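PDB 5N9X: adenylation domain from Streptomyces sp., which belongs to the ANL superfamily of AMP-binding enzymes and binds adenosine-5'-triphosphate and threonine. Local coordinates for residues Gly182-Leu187 with Pro369-Glu373. Coordinates in Å, arbitrary orientation, origin at the centre of the assembly. Numbering follows the deposited sequence.
Sequences GNVTAL and PQVSE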
ATOM      1  N   GLY A 182       4.152  18.180  -1.266  1.00 13.74           N
ATOM      2  CA  GLY A 182       4.728  18.159  -2.599  1.00  7.56           C
ATOM      3  C   GLY A 182       5.048  16.777  -3.134  1.00  8.10           C
ATOM      4  O   GLY A 182       4.988  16.548  -4.347  1.00 12.72           O
ATOM      5  N   ASN A 183       5.395  15.838  -2.260  1.00  9.06           N
ATOM      6  CA  ASN A 183       5.518  14.459  -2.726  1.00 11.05           C
ATOM      7  C   ASN A 183       4.160  13.968  -3.255  1.00 13.31           C
ATOM      8  O   ASN A 183       4.063  13.545  -4.413  1.00 10.78           O
ATOM      9  CB  ASN A 183       6.018  13.505  -1.635  1.00 11.79           C
ATOM     10  CG  ASN A 183       7.425  13.833  -1.122  1.00 10.40           C
ATOM     11  OD1 ASN A 183       7.670  13.726   0.059  1.00 11.39           O
ATOM     12  ND2 ASN A 183       8.351  14.173  -2.018  1.00 12.73           N
ATOM     13  N   VAL A 184       3.113  14.042  -2.425  1.00  7.73           N
ATOM     14  CA  VAL A 184       1.803  13.595  -2.885  1.00 11.87           C
ATOM     15  C   VAL A 184       1.255  14.365  -4.095  1.00 13.15           C
ATOM     16  O   VAL A 184       0.697  13.750  -5.015  1.00 13.27           O
ATOM     17  CB  VAL A 184       0.708  13.662  -1.795  1.00 12.37           C
ATOM     18  CG1 VAL A 184      -0.457  12.789  -2.229  1.00  7.87           C
ATOM     19  CG2 VAL A 184       1.219  13.174  -0.468  1.00  9.27           C
ATOM     20  N   THR A 185       1.384  15.695  -4.097  1.00 12.14           N
ATOM     21  CA  THR A 185       0.881  16.451  -5.236  1.00 13.67           C
ATOM     22  C   THR A 185       1.681  16.080  -6.494  1.00 12.22           C
ATOM     23  O   THR A 185       1.099  15.990  -7.575  1.00 13.17           O
ATOM     24  CB  THR A 185       0.843  18.013  -4.969  1.00 20.20           C
ATOM     25  OG1 THR A 185       2.139  18.529  -4.636  1.00 17.85           O
ATOM     26  CG2 THR A 185      -0.145  18.341  -3.847  1.00 16.07           C
ATOM     27  N   ALA A 186       2.976  15.794  -6.370  1.00 10.93           N
ATOM     28  CA  ALA A 186       3.718  15.282  -7.531  1.00 10.13           C
ATOM     29  C   ALA A 186       3.167  13.932  -8.023  1.00 10.57           C
ATOM     30  O   ALA A 186       3.178  13.672  -9.220  1.00 13.72           O
ATOM     31  CB  ALA A 186       5.216  15.154  -7.219  1.00  7.54           C
ATOM     32  N   LEU A 187       2.688  13.085  -7.116  1.00  9.21           N
ATOM     33  CA  LEU A 187       2.070  11.813  -7.511  1.00 11.92           C
ATOM     34  C   LEU A 187       0.902  12.025  -8.505  1.00 13.83           C
ATOM     35  O   LEU A 187       0.895  11.480  -9.614  1.00 13.17           O
ATOM     36  CB  LEU A 187       1.578  11.040  -6.271  1.00  9.98           C
ATOM     37  CG  LEU A 187       0.734   9.791  -6.609  1.00 14.02           C
ATOM     38  CD1 LEU A 187       1.545   8.771  -7.394  1.00  8.83           C
ATOM     39  CD2 LEU A 187       0.109   9.148  -5.400  1.00  6.73           C
ATOM     40  N   PRO A 369      10.604  14.080  -7.733  1.00 14.46           N
ATOM     41  CA  PRO A 369       9.843  14.837  -6.724  1.00 10.50           C
ATOM     42  C   PRO A 369       8.911  13.997  -5.836  1.00 14.30           C
ATOM     43  O   PRO A 369       8.415  14.534  -4.846  1.00 14.46           O
ATOM     44  CB  PRO A 369       9.040  15.821  -7.577  1.00 15.25           C
ATOM     45  CG  PRO A 369       8.847  15.095  -8.894  1.00 11.68           C
ATOM     46  CD  PRO A 369      10.124  14.331  -9.106  1.00  9.61           C
ATOM     47  N   GLN A 370       8.673  12.725  -6.164  1.00 12.50           N
ATOM     48  CA  GLN A 370       7.883  11.853  -5.286  1.00 12.19           C
ATOM     49  C   GLN A 370       8.729  11.130  -4.236  1.00 14.21           C
ATOM     50  O   GLN A 370       8.194  10.530  -3.303  1.00 11.22           O
ATOM     51  CB  GLN A 370       7.115  10.800  -6.088  1.00  9.17           C
ATOM     52  CG  GLN A 370       5.876  11.290  -6.807  1.00  9.05           C
ATOM     53  CD  GLN A 370       5.279  10.199  -7.704  1.00 13.25           C
ATOM     54  OE1 GLN A 370       5.081  10.408  -8.916  1.00 10.68           O
ATOM     55  NE2 GLN A 370       4.991   9.028  -7.108  1.00  6.52           N
ATOM     56  N   VAL A 371      10.043  11.147  -4.406  1.00 12.90           N
ATOM     57  CA  VAL A 371      10.902  10.482  -3.440  1.00 15.48           C
ATOM     58  C   VAL A 371      10.940  11.236  -2.084  1.00 11.49           C
ATOM     59  O   VAL A 371      11.302  12.414  -2.014  1.00  7.91           O
ATOM     60  CB  VAL A 371      12.349  10.306  -3.983  1.00 17.83           C
ATOM     61  CG1 VAL A 371      13.205   9.566  -2.964  1.00 12.56           C
ATOM     62  CG2 VAL A 371      12.347   9.559  -5.337  1.00 13.81           C
ATOM     63  N   SER A 372      10.557  10.532  -1.022  1.00 10.11           N
ATOM     64  CA  SER A 372      10.642  11.042   0.359  1.00 18.09           C
ATOM     65  C   SER A 372      12.011  11.550   0.802  1.00 13.07           C
ATOM     66  O   SER A 372      13.021  11.259   0.186  1.00 15.15           O
ATOM     67  CB  SER A 372      10.200   9.954   1.335  1.00 21.82           C
ATOM     68  OG  SER A 372      11.246   9.041   1.595  1.00 17.40           O
ATOM     69  N   GLU A 373      12.039  12.291   1.898  1.00 18.53           N
ATOM     70  CA  GLU A 373      13.285  12.863   2.381  1.00 19.80           C
ATOM     71  C   GLU A 373      14.035  11.943   3.335  1.00 18.68           C
ATOM     72  O   GLU A 373      14.867  12.410   4.102  1.00 26.65           O
ATOM     73  CB  GLU A 373      13.024  14.203   3.080  1.00 24.89           C
ATOM     74  CG  GLU A 373      12.434  15.286   2.192  1.00 36.42           C
ATOM     75  CD  GLU A 373      13.358  15.761   1.073  1.00 42.39           C
ATOM     76  OE1 GLU A 373      14.421  15.136   0.833  1.00 39.76           O
ATOM     77  OE2 GLU A 373      12.994  16.761   0.406  1.00 45.64           O
TER
HETATM   78  O   HOH W   1       9.452  13.465   2.242  1.00 12.86           O
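Gln-370 and Asn-183 bury the most surface here, and their CA atoms lie only 4.4 Å apart, so the loop 369-373 passes close against the helix. Asparagine suits this place because its short amide offers a donor and an acceptor at once. ND2 of Asn-183 donates a hydrogen bond to Pro-369 O (2.9 Å), an oxygen also approached by the CA of Asn-183 in a CA-H...O contact (3.6 Å). OD1 accepts from the backbone N of Arg-180 and from a water, which in turn accepts from the N of Glu-373; one side chain thus meets the start of the loop segment directly and its end through a water. Glutamine's longer chain suits position 370: its methylenes pack on the helix, with CG 3.9 Å from Ala-186 CB, while its amide, NE2 3.5 Å from Leu-187 CD1, reaches the carbonyls of Thr-316 and His-319 in hydrogen bonds, the latter a residue of the threonine pocket. Ala-186, small enough to admit the loop, also meets Pro-369, CB to CB at 3.9 Å. The contact thereby joins helix 181-191, whose other side packs on helix 20-30, to the loop linking strand 362-367 with helix 379-385, while Val-371 and Ser-372 rest on strand 386-388.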